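Local structure of guanylate kinase (3TR0) at residues A[34-46]-A[72-86]. The protein catalyses the ATP-dependent phosphorylation of GMP to GDP and is thereby thought to serve the recycling of GMP. Residues are numbered along the deposited sequence; the frame is centred on the assembly and turned at random.
Sequences IKISISHTTRPKR and FLEHATIYERHYGTE. With 5GP (guanosine-5'-monophosphate), chain D; SO4 (sulfate ion), chain C.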
ATOM      1  N   ILE A  34     -10.773   0.074 -12.798  1.00 22.45           N
ATOM      2  CA  ILE A  34     -10.406  -1.282 -12.420  1.00 18.32           C
ATOM      3  C   ILE A  34     -11.543  -2.224 -12.792  1.00 25.31           C
ATOM      4  O   ILE A  34     -12.711  -1.936 -12.536  1.00 25.44           O
ATOM      5  CB  ILE A  34     -10.047  -1.376 -10.911  1.00 23.24           C
ATOM      6  CG1 ILE A  34      -9.506  -2.765 -10.560  1.00 19.80           C
ATOM      7  CG2 ILE A  34     -11.240  -1.017 -10.045  1.00 29.66           C
ATOM      8  CD1 ILE A  34      -8.846  -2.831  -9.185  1.00 20.29           C
ATOM      9  N   LYS A  35     -11.201  -3.336 -13.431  1.00 16.36           N
ATOM     10  CA  LYS A  35     -12.213  -4.283 -13.884  1.00 19.68           C
ATOM     11  C   LYS A  35     -11.869  -5.708 -13.478  1.00 22.30           C
ATOM     12  O   LYS A  35     -10.699  -6.053 -13.309  1.00 23.98           O
ATOM     13  CB  LYS A  35     -12.390  -4.180 -15.399  1.00 25.25           C
ATOM     14  CG  LYS A  35     -12.626  -2.752 -15.873  1.00 34.15           C
ATOM     15  CD  LYS A  35     -13.896  -2.616 -16.692  1.00 48.52           C
ATOM     16  CE  LYS A  35     -13.640  -2.881 -18.164  1.00 51.70           C
ATOM     17  NZ  LYS A  35     -14.820  -2.523 -19.001  1.00 56.13           N
ATOM     18  N   ILE A  36     -12.900  -6.531 -13.321  1.00 23.73           N
ATOM     19  CA  ILE A  36     -12.719  -7.919 -12.933  1.00 18.32           C
ATOM     20  C   ILE A  36     -12.634  -8.823 -14.149  1.00 23.00           C
ATOM     21  O   ILE A  36     -13.513  -8.803 -15.011  1.00 23.11           O
ATOM     22  CB  ILE A  36     -13.888  -8.417 -12.058  1.00 20.92           C
ATOM     23  CG1 ILE A  36     -14.087  -7.504 -10.848  1.00 26.10           C
ATOM     24  CG2 ILE A  36     -13.638  -9.844 -11.613  1.00 25.30           C
ATOM     25  CD1 ILE A  36     -15.367  -7.785 -10.082  1.00 34.82           C
ATOM     26  N   SER A  37     -11.575  -9.618 -14.222  1.00 19.06           N
ATOM     27  CA  SER A  37     -11.473 -10.626 -15.272  1.00 22.99           C
ATOM     28  C   SER A  37     -12.520 -11.711 -15.059  1.00 22.31           C
ATOM     29  O   SER A  37     -12.594 -12.309 -13.984  1.00 19.05           O
ATOM     30  CB  SER A  37     -10.076 -11.245 -15.294  1.00 23.58           C
ATOM     31  OG  SER A  37     -10.003 -12.312 -16.222  1.00 23.56           O
ATOM     32  N   ILE A  38     -13.334 -11.953 -16.083  1.00 20.43           N
ATOM     33  CA  ILE A  38     -14.296 -13.049 -16.046  1.00 19.56           C
ATOM     34  C   ILE A  38     -13.631 -14.299 -16.598  1.00 20.00           C
ATOM     35  O   ILE A  38     -13.232 -14.342 -17.766  1.00 21.11           O
ATOM     36  CB  ILE A  38     -15.560 -12.730 -16.865  1.00 21.86           C
ATOM     37  CG1 ILE A  38     -16.257 -11.491 -16.298  1.00 28.05           C
ATOM     38  CG2 ILE A  38     -16.499 -13.924 -16.874  1.00 24.30           C
ATOM     39  CD1 ILE A  38     -16.440 -11.537 -14.794  1.00 27.59           C
ATOM     40  N   SER A  39     -13.500 -15.309 -15.746  1.00 20.12           N
ATOM     41  CA  SER A  39     -12.782 -16.532 -16.089  1.00 21.08           C
ATOM     42  C   SER A  39     -13.591 -17.487 -16.953  1.00 31.18           C
ATOM     43  O   SER A  39     -14.821 -17.433 -16.984  1.00 30.66           O
ATOM     44  CB  SER A  39     -12.355 -17.270 -14.814  1.00 21.02           C
ATOM     45  OG  SER A  39     -11.473 -16.469 -14.036  1.00 19.95           O
ATOM     46  N   HIS A  40     -12.880 -18.366 -17.650  1.00 22.21           N
ATOM     47  CA  HIS A  40     -13.487 -19.522 -18.292  1.00 24.68           C
ATOM     48  C   HIS A  40     -13.400 -20.695 -17.323  1.00 27.33           C
ATOM     49  O   HIS A  40     -12.427 -20.819 -16.577  1.00 27.79           O
ATOM     50  CB  HIS A  40     -12.756 -19.860 -19.593  1.00 23.03           C
ATOM     51  CG  HIS A  40     -13.049 -18.919 -20.721  1.00 27.30           C
ATOM     52  ND1 HIS A  40     -12.461 -17.675 -20.829  1.00 26.43           N
ATOM     53  CD2 HIS A  40     -13.854 -19.046 -21.804  1.00 30.93           C
ATOM     54  CE1 HIS A  40     -12.899 -17.076 -21.921  1.00 28.12           C
ATOM     55  NE2 HIS A  40     -13.746 -17.888 -22.533  1.00 28.40           N
ATOM     56  N   THR A  41     -14.419 -21.548 -17.322  1.00 27.22           N
ATOM     57  CA  THR A  41     -14.436 -22.710 -16.443  1.00 28.35           C
ATOM     58  C   THR A  41     -15.230 -23.867 -17.045  1.00 30.86           C
ATOM     59  O   THR A  41     -16.180 -23.657 -17.796  1.00 27.00           O
ATOM     60  CB  THR A  41     -15.033 -22.370 -15.064  1.00 36.62           C
ATOM     61  OG1 THR A  41     -14.889 -23.494 -14.188  1.00 31.68           O
ATOM     62  CG2 THR A  41     -16.505 -22.021 -15.191  1.00 31.09           C
ATOM     63  N   THR A  42     -14.826 -25.088 -16.710  1.00 28.90           N
ATOM     64  CA  THR A  42     -15.558 -26.277 -17.118  1.00 28.51           C
ATOM     65  C   THR A  42     -16.501 -26.694 -16.000  1.00 35.51           C
ATOM     66  O   THR A  42     -17.301 -27.615 -16.160  1.00 34.49           O
ATOM     67  CB  THR A  42     -14.615 -27.448 -17.429  1.00 30.54           C
ATOM     68  OG1 THR A  42     -13.865 -27.780 -16.256  1.00 31.84           O
ATOM     69  CG2 THR A  42     -13.659 -27.083 -18.553  1.00 30.58           C
ATOM     70  N   ARG A  43     -16.395 -26.015 -14.862  1.00 34.15           N
ATOM     71  CA  ARG A  43     -17.282 -26.279 -13.739  1.00 35.75           C
ATOM     72  C   ARG A  43     -18.721 -26.086 -14.205  1.00 35.12           C
ATOM     73  O   ARG A  43     -19.051 -25.067 -14.806  1.00 33.50           O
ATOM     74  CB  ARG A  43     -16.948 -25.349 -12.566  1.00 34.91           C
ATOM     75  CG  ARG A  43     -17.589 -25.754 -11.245  1.00 41.80           C
ATOM     76  CD  ARG A  43     -18.877 -24.994 -11.006  1.00 34.32           C
ATOM     77  NE  ARG A  43     -18.621 -23.646 -10.518  1.00 34.18           N
ATOM     78  CZ  ARG A  43     -19.461 -22.627 -10.662  1.00 33.95           C
ATOM     79  NH1 ARG A  43     -20.610 -22.800 -11.300  1.00 33.69           N
ATOM     80  NH2 ARG A  43     -19.148 -21.436 -10.173  1.00 30.42           N
ATOM     81  N   PRO A  44     -19.585 -27.075 -13.945  1.00 42.72           N
ATOM     82  CA  PRO A  44     -20.948 -26.988 -14.476  1.00 42.72           C
ATOM     83  C   PRO A  44     -21.655 -25.702 -14.056  1.00 39.41           C
ATOM     84  O   PRO A  44     -21.542 -25.274 -12.907  1.00 38.24           O
ATOM     85  CB  PRO A  44     -21.644 -28.214 -13.868  1.00 45.93           C
ATOM     86  CG  PRO A  44     -20.808 -28.587 -12.684  1.00 51.76           C
ATOM     87  CD  PRO A  44     -19.403 -28.237 -13.061  1.00 42.84           C
ATOM     88  N   LYS A  45     -22.367 -25.088 -14.994  1.00 39.95           N
ATOM     89  CA  LYS A  45     -23.140 -23.888 -14.704  1.00 45.50           C
ATOM     90  C   LYS A  45     -24.235 -24.215 -13.694  1.00 41.70           C
ATOM     91  O   LYS A  45     -25.023 -25.133 -13.902  1.00 46.80           O
ATOM     92  CB  LYS A  45     -23.748 -23.331 -15.991  1.00 43.25           C
ATOM     93  CG  LYS A  45     -24.440 -21.992 -15.836  1.00 41.12           C
ATOM     94  CD  LYS A  45     -24.909 -21.482 -17.188  1.00 52.00           C
ATOM     95  CE  LYS A  45     -25.723 -20.211 -17.053  1.00 57.86           C
ATOM     96  NZ  LYS A  45     -26.213 -19.750 -18.380  1.00 65.74           N
ATOM     97  N   ARG A  46     -24.269 -23.467 -12.595  1.00 47.07           N
ATOM     98  CA  ARG A  46     -25.224 -23.719 -11.520  1.00 51.69           C
ATOM     99  C   ARG A  46     -26.459 -22.841 -11.670  1.00 44.98           C
ATOM    100  O   ARG A  46     -26.412 -21.808 -12.333  1.00 37.76           O
ATOM    101  CB  ARG A  46     -24.575 -23.451 -10.158  1.00 62.01           C
ATOM    102  CG  ARG A  46     -23.287 -24.218  -9.901  1.00 72.98           C
ATOM    103  CD  ARG A  46     -23.532 -25.715  -9.810  1.00 87.02           C
ATOM    104  NE  ARG A  46     -22.300 -26.449  -9.533  1.00 93.30           N
ATOM    105  CZ  ARG A  46     -21.881 -26.771  -8.314  1.00 99.17           C
ATOM    106  NH1 ARG A  46     -22.597 -26.428  -7.252  1.00102.12           N
ATOM    107  NH2 ARG A  46     -20.746 -27.438  -8.155  1.00100.56           N
ATOM    108  N   PHE A  72      -4.814 -18.927 -22.549  1.00 39.44           N
ATOM    109  CA  PHE A  72      -4.886 -18.544 -21.144  1.00 31.20           C
ATOM    110  C   PHE A  72      -3.605 -17.889 -20.640  1.00 28.63           C
ATOM    111  O   PHE A  72      -2.501 -18.344 -20.930  1.00 36.05           O
ATOM    112  CB  PHE A  72      -5.235 -19.748 -20.268  1.00 26.64           C
ATOM    113  CG  PHE A  72      -6.633 -20.256 -20.463  1.00 26.10           C
ATOM    114  CD1 PHE A  72      -7.721 -19.440 -20.204  1.00 23.72           C
ATOM    115  CD2 PHE A  72      -6.860 -21.553 -20.892  1.00 25.80           C
ATOM    116  CE1 PHE A  72      -9.007 -19.905 -20.377  1.00 41.14           C
ATOM    117  CE2 PHE A  72      -8.143 -22.023 -21.057  1.00 34.56           C
ATOM    118  CZ  PHE A  72      -9.218 -21.197 -20.804  1.00 33.74           C
ATOM    119  N   LEU A  73      -3.772 -16.814 -19.879  1.00 31.84           N
ATOM    120  CA  LEU A  73      -2.663 -16.157 -19.203  1.00 19.61           C
ATOM    121  C   LEU A  73      -2.245 -17.047 -18.052  1.00 32.75           C
ATOM    122  O   LEU A  73      -1.088 -17.052 -17.620  1.00 35.39           O
ATOM    123  CB  LEU A  73      -3.138 -14.813 -18.657  1.00 29.81           C
ATOM    124  CG  LEU A  73      -2.101 -13.807 -18.169  1.00 31.96           C
ATOM    125  CD1 LEU A  73      -1.137 -13.476 -19.289  1.00 31.31           C
ATOM    126  CD2 LEU A  73      -2.796 -12.555 -17.666  1.00 35.44           C
ATOM    127  N   GLU A  74      -3.216 -17.821 -17.583  1.00 29.01           N
ATOM    128  CA  GLU A  74      -3.105 -18.591 -16.367  1.00 24.45           C
ATOM    129  C   GLU A  74      -4.214 -19.635 -16.389  1.00 24.49           C
ATOM    130  O   GLU A  74      -5.332 -19.338 -16.812  1.00 29.14           O
ATOM    131  CB  GLU A  74      -3.287 -17.634 -15.185  1.00 35.16           C
ATOM    132  CG  GLU A  74      -3.499 -18.267 -13.845  1.00 41.33           C
ATOM    133  CD  GLU A  74      -4.883 -18.858 -13.677  1.00 28.13           C
ATOM    134  OE1 GLU A  74      -5.898 -18.179 -13.981  1.00 19.04           O
ATOM    135  OE2 GLU A  74      -4.942 -20.015 -13.235  1.00 37.55           O
ATOM    136  N   HIS A  75      -3.914 -20.856 -15.956  1.00 26.35           N
ATOM    137  CA  HIS A  75      -4.952 -21.875 -15.827  1.00 29.76           C
ATOM    138  C   HIS A  75      -4.591 -22.928 -14.783  1.00 34.87           C
ATOM    139  O   HIS A  75      -3.417 -23.195 -14.532  1.00 27.35           O
ATOM    140  CB  HIS A  75      -5.258 -22.526 -17.181  1.00 29.89           C
ATOM    141  CG  HIS A  75      -4.218 -23.504 -17.634  1.00 32.57           C
ATOM    142  ND1 HIS A  75      -4.381 -24.867 -17.518  1.00 35.66           N
ATOM    143  CD2 HIS A  75      -3.000 -23.316 -18.195  1.00 37.62           C
ATOM    144  CE1 HIS A  75      -3.310 -25.478 -17.994  1.00 37.92           C
ATOM    145  NE2 HIS A  75      -2.457 -24.559 -18.409  1.00 43.37           N
ATOM    146  N   ALA A  76      -5.610 -23.519 -14.168  1.00 25.65           N
ATOM    147  CA  ALA A  76      -5.386 -24.493 -13.111  1.00 29.81           C
ATOM    148  C   ALA A  76      -6.544 -25.465 -13.017  1.00 32.59           C
ATOM    149  O   ALA A  76      -7.630 -25.214 -13.544  1.00 29.98           O
ATOM    150  CB  ALA A  76      -5.183 -23.790 -11.771  1.00 25.78           C
ATOM    151  N   THR A  77      -6.299 -26.580 -12.337  1.00 35.24           N
ATOM    152  CA  THR A  77      -7.336 -27.557 -12.064  1.00 30.66           C
ATOM    153  C   THR A  77      -7.705 -27.500 -10.593  1.00 29.84           C
ATOM    154  O   THR A  77      -6.833 -27.556  -9.725  1.00 27.63           O
ATOM    155  CB  THR A  77      -6.869 -28.979 -12.405  1.00 36.86           C
ATOM    156  OG1 THR A  77      -6.561 -29.059 -13.801  1.00 40.25           O
ATOM    157  CG2 THR A  77      -7.954 -29.986 -12.065  1.00 44.01           C
ATOM    158  N   ILE A  78      -9.000 -27.380 -10.321  1.00 32.20           N
ATOM    159  CA  ILE A  78      -9.498 -27.256  -8.957  1.00 32.02           C
ATOM    160  C   ILE A  78     -10.731 -28.129  -8.768  1.00 39.09           C
ATOM    161  O   ILE A  78     -11.719 -27.993  -9.492  1.00 30.26           O
ATOM    162  CB  ILE A  78      -9.851 -25.800  -8.627  1.00 30.95           C
ATOM    163  CG1 ILE A  78      -8.636 -24.901  -8.862  1.00 29.93           C
ATOM    164  CG2 ILE A  78     -10.333 -25.681  -7.189  1.00 32.19           C
ATOM    165  CD1 ILE A  78      -8.971 -23.441  -8.963  1.00 31.47           C
ATOM    166  N   TYR A  79     -10.671 -29.024  -7.788  1.00 38.53           N
ATOM    167  CA  TYR A  79     -11.750 -29.980  -7.567  1.00 37.65           C
ATOM    168  C   TYR A  79     -12.174 -30.624  -8.886  1.00 36.94           C
ATOM    169  O   TYR A  79     -13.356 -30.654  -9.227  1.00 36.81           O
ATOM    170  CB  TYR A  79     -12.941 -29.306  -6.878  1.00 47.07           C
ATOM    171  CG  TYR A  79     -14.108 -30.237  -6.626  1.00 71.88           C
ATOM    172  CD1 TYR A  79     -14.037 -31.230  -5.657  1.00 74.57           C
ATOM    173  CD2 TYR A  79     -15.284 -30.121  -7.357  1.00 85.43           C
ATOM    174  CE1 TYR A  79     -15.102 -32.084  -5.426  1.00 77.70           C
ATOM    175  CE2 TYR A  79     -16.352 -30.968  -7.135  1.00 88.55           C
ATOM    176  CZ  TYR A  79     -16.257 -31.947  -6.168  1.00 88.98           C
ATOM    177  OH  TYR A  79     -17.324 -32.790  -5.947  1.00 94.79           O
ATOM    178  N   GLU A  80     -11.191 -31.123  -9.630  1.00 32.67           N
ATOM    179  CA  GLU A  80     -11.434 -31.859 -10.870  1.00 40.53           C
ATOM    180  C   GLU A  80     -12.120 -31.044 -11.966  1.00 41.53           C
ATOM    181  O   GLU A  80     -12.654 -31.610 -12.921  1.00 41.68           O
ATOM    182  CB  GLU A  80     -12.230 -33.136 -10.592  1.00 48.70           C
ATOM    183  CG  GLU A  80     -11.549 -34.086  -9.627  1.00 59.71           C
ATOM    184  CD  GLU A  80     -12.260 -35.417  -9.530  1.00 69.95           C
ATOM    185  OE1 GLU A  80     -12.628 -35.972 -10.588  1.00 67.63           O
ATOM    186  OE2 GLU A  80     -12.460 -35.903  -8.397  1.00 76.78           O
ATOM    187  N   ARG A  81     -12.105 -29.723 -11.830  1.00 35.47           N
ATOM    188  CA  ARG A  81     -12.634 -28.845 -12.868  1.00 31.60           C
ATOM    189  C   ARG A  81     -11.553 -27.866 -13.309  1.00 37.32           C
ATOM    190  O   ARG A  81     -10.544 -27.690 -12.624  1.00 34.97           O
ATOM    191  CB  ARG A  81     -13.867 -28.087 -12.371  1.00 41.83           C
ATOM    192  CG  ARG A  81     -15.024 -28.980 -11.946  1.00 43.48           C
ATOM    193  CD  ARG A  81     -15.616 -29.738 -13.123  1.00 44.53           C
ATOM    194  NE  ARG A  81     -16.748 -30.563 -12.708  1.00 52.37           N
ATOM    195  CZ  ARG A  81     -17.480 -31.305 -13.534  1.00 53.00           C
ATOM    196  NH1 ARG A  81     -17.203 -31.331 -14.830  1.00 56.52           N
ATOM    197  NH2 ARG A  81     -18.491 -32.020 -13.060  1.00 51.46           N
ATOM    198  N   HIS A  82     -11.766 -27.232 -14.455  1.00 27.57           N
ATOM    199  CA  HIS A  82     -10.760 -26.353 -15.029  1.00 31.37           C
ATOM    200  C   HIS A  82     -11.210 -24.905 -14.998  1.00 26.16           C
ATOM    201  O   HIS A  82     -12.374 -24.602 -15.259  1.00 25.77           O
ATOM    202  CB  HIS A  82     -10.425 -26.780 -16.459  1.00 42.03           C
ATOM    203  CG  HIS A  82      -9.798 -28.135 -16.546  1.00 53.34           C
ATOM    204  ND1 HIS A  82      -8.504 -28.382 -16.141  1.00 57.27           N
ATOM    205  CD2 HIS A  82     -10.288 -29.319 -16.984  1.00 58.11           C
ATOM    206  CE1 HIS A  82      -8.222 -29.660 -16.328  1.00 66.97           C
ATOM    207  NE2 HIS A  82      -9.289 -30.250 -16.840  1.00 64.74           N
ATOM    208  N   TYR A  83     -10.273 -24.024 -14.659  1.00 28.00           N
ATOM    209  CA  TYR A  83     -10.503 -22.587 -14.629  1.00 20.82           C
ATOM    210  C   TYR A  83      -9.301 -21.873 -15.248  1.00 27.23           C
ATOM    211  O   TYR A  83      -8.156 -22.281 -15.051  1.00 27.40           O
ATOM    212  CB  TYR A  83     -10.643 -22.100 -13.185  1.00 20.11           C
ATOM    213  CG  TYR A  83     -11.717 -22.779 -12.366  1.00 22.26           C
ATOM    214  CD1 TYR A  83     -12.894 -22.114 -12.047  1.00 30.50           C
ATOM    215  CD2 TYR A  83     -11.544 -24.070 -11.885  1.00 30.69           C
ATOM    216  CE1 TYR A  83     -13.873 -22.720 -11.286  1.00 29.33           C
ATOM    217  CE2 TYR A  83     -12.518 -24.687 -11.128  1.00 29.10           C
ATOM    218  CZ  TYR A  83     -13.680 -24.006 -10.830  1.00 33.00           C
ATOM    219  OH  TYR A  83     -14.655 -24.611 -10.072  1.00 31.19           O
ATOM    220  N   GLY A  84      -9.552 -20.791 -15.974  1.00 24.13           N
ATOM    221  CA  GLY A  84      -8.461 -20.043 -16.569  1.00 23.67           C
ATOM    222  C   GLY A  84      -8.778 -18.590 -16.849  1.00 23.45           C
ATOM    223  O   GLY A  84      -9.941 -18.208 -16.973  1.00 32.56           O
ATOM    224  N   THR A  85      -7.727 -17.782 -16.947  1.00 22.88           N
ATOM    225  CA  THR A  85      -7.855 -16.367 -17.264  1.00 21.89           C
ATOM    226  C   THR A  85      -7.487 -16.132 -18.722  1.00 25.72           C
ATOM    227  O   THR A  85      -6.333 -16.304 -19.112  1.00 24.16           O
ATOM    228  CB  THR A  85      -6.921 -15.508 -16.383  1.00 22.17           C
ATOM    229  OG1 THR A  85      -7.293 -15.651 -15.008  1.00 22.48           O
ATOM    230  CG2 THR A  85      -7.015 -14.042 -16.773  1.00 21.84           C
ATOM    231  N   GLU A  86      -8.469 -15.743 -19.527  1.00 24.71           N
ATOM    232  CA  GLU A  86      -8.219 -15.457 -20.936  1.00 30.25           C
ATOM    233  C   GLU A  86      -7.232 -14.295 -21.038  1.00 32.13           C
ATOM    234  O   GLU A  86      -7.437 -13.229 -20.447  1.00 27.13           O
ATOM    235  CB  GLU A  86      -9.530 -15.160 -21.666  1.00 25.59           C
ATOM    236  CG  GLU A  86      -9.446 -15.246 -23.188  1.00 32.46           C
ATOM    237  CD  GLU A  86      -8.990 -13.950 -23.815  1.00 34.28           C
ATOM    238  OE1 GLU A  86      -9.463 -12.883 -23.373  1.00 39.41           O
ATOM    239  OE2 GLU A  86      -8.156 -13.992 -24.743  1.00 46.38           O
TER
HETATM  240  P   5GP D 205     -16.140 -21.775  -7.968  1.00 30.33           P
HETATM  241  O1P 5GP D 205     -16.911 -20.630  -8.577  1.00 27.75           O
HETATM  242  O2P 5GP D 205     -16.216 -23.121  -8.640  1.00 26.59           O
HETATM  243  O3P 5GP D 205     -16.532 -21.896  -6.514  1.00 31.35           O
HETATM  244  O5' 5GP D 205     -14.616 -21.351  -7.798  1.00 26.25           O
HETATM  245  C5' 5GP D 205     -13.622 -22.311  -7.485  1.00 26.97           C
HETATM  246  C4' 5GP D 205     -12.287 -21.655  -7.254  1.00 29.60           C
HETATM  247  O4' 5GP D 205     -11.529 -21.659  -8.480  1.00 21.49           O
HETATM  248  C3' 5GP D 205     -12.334 -20.187  -6.867  1.00 30.14           C
HETATM  249  O3' 5GP D 205     -12.604 -19.987  -5.491  1.00 34.52           O
HETATM  250  C2' 5GP D 205     -10.965 -19.670  -7.297  1.00 35.69           C
HETATM  251  O2' 5GP D 205     -10.003 -19.912  -6.282  1.00 33.21           O
HETATM  252  C1' 5GP D 205     -10.636 -20.574  -8.491  1.00 25.60           C
HETATM  253  N9  5GP D 205     -10.759 -19.873  -9.781  1.00 17.36           N
HETATM  254  C8  5GP D 205     -11.830 -19.292 -10.338  1.00 16.77           C
HETATM  255  N7  5GP D 205     -11.469 -18.794 -11.548  1.00 15.47           N
HETATM  256  C5  5GP D 205     -10.157 -19.075 -11.732  1.00 16.57           C
HETATM  257  C6  5GP D 205      -9.234 -18.832 -12.743  1.00 19.68           C
HETATM  258  O6  5GP D 205      -9.562 -18.212 -13.784  1.00 25.37           O
HETATM  259  N1  5GP D 205      -7.977 -19.270 -12.596  1.00 21.52           N
HETATM  260  C2  5GP D 205      -7.589 -19.932 -11.497  1.00 21.04           C
HETATM  261  N2  5GP D 205      -6.314 -20.367 -11.360  1.00 16.75           N
HETATM  262  N3  5GP D 205      -8.459 -20.179 -10.501  1.00 17.34           N
HETATM  263  C4  5GP D 205      -9.736 -19.762 -10.613  1.00 17.59           C
HETATM  264  S   SO4 C 204     -27.955 -16.688 -18.642  0.98 63.30           S
HETATM  265  O1  SO4 C 204     -27.916 -15.229 -18.691  0.98 63.24           O
HETATM  266  O2  SO4 C 204     -28.101 -17.123 -17.256  0.98 71.75           O
HETATM  267  O3  SO4 C 204     -29.094 -17.168 -19.417  0.98 70.00           O
HETATM  268  O4  SO4 C 204     -26.723 -17.234 -19.200  0.98 51.66           O
HETATM  269  O   HOH W   1      -9.642 -14.588 -14.599  0.91 16.73           O
HETATM  270  O   HOH W   2      -9.603 -12.395 -18.998  1.00 22.51           O
HETATM  271  O   HOH W   3     -11.236 -15.833 -19.043  1.00 22.52           O
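Thr41 and Thr42 reach His82 through different chi1 settings. In Thr41 the hydroxyl swings away from its own N (chi1 -173°) and donates to the carbonyl of His82, OG1 to O 2.9 Å. In Thr42 it sits between N and the carbonyl carbon (chi1 61°), where OG1 accepts from His82 N at 2.8 Å. Thr42 N also donates to His82 O, so two donors grip that one oxygen. Thr41 OG1 further accepts from Arg43 N, closing an ST turn as the strand ends. The same OG1 lies 3.1 Å above one face of the Tyr83 ring, toward its rim. The opposite face carries O4' of the bound GMP over its centre.

Strand 40-41 runs antiparallel to strand 81-86, with His40 and Gly84 as a hydrogen-bonded pair and Thr41 and Tyr83 as a non-hydrogen-bonded one. This is the small mixed sheet of the GMP-binding region of guanylate kinases. Tyr83 OH donates to phosphate O2P at 2.6 Å. The Arg43 guanidinium meets the phosphate edge-on: NE donates to O2P and NH2 to O1P, 2.9 Å away. Asp49 holds NH1 in a salt bridge. On the guanine of the GMP, O6 accepts from Ser39 OG and N1 donates to Glu74 OE1.

On the His40 side of the sheet, Phe72 turns its edge to the face of the His40 ring in an offset edge-to-face pair, planes at 68°. Phe56 stacks on His40 as well. Beyond the turn, Pro44 CD rests over one face of the Arg81 guanidinium, 3.5 Å from NE.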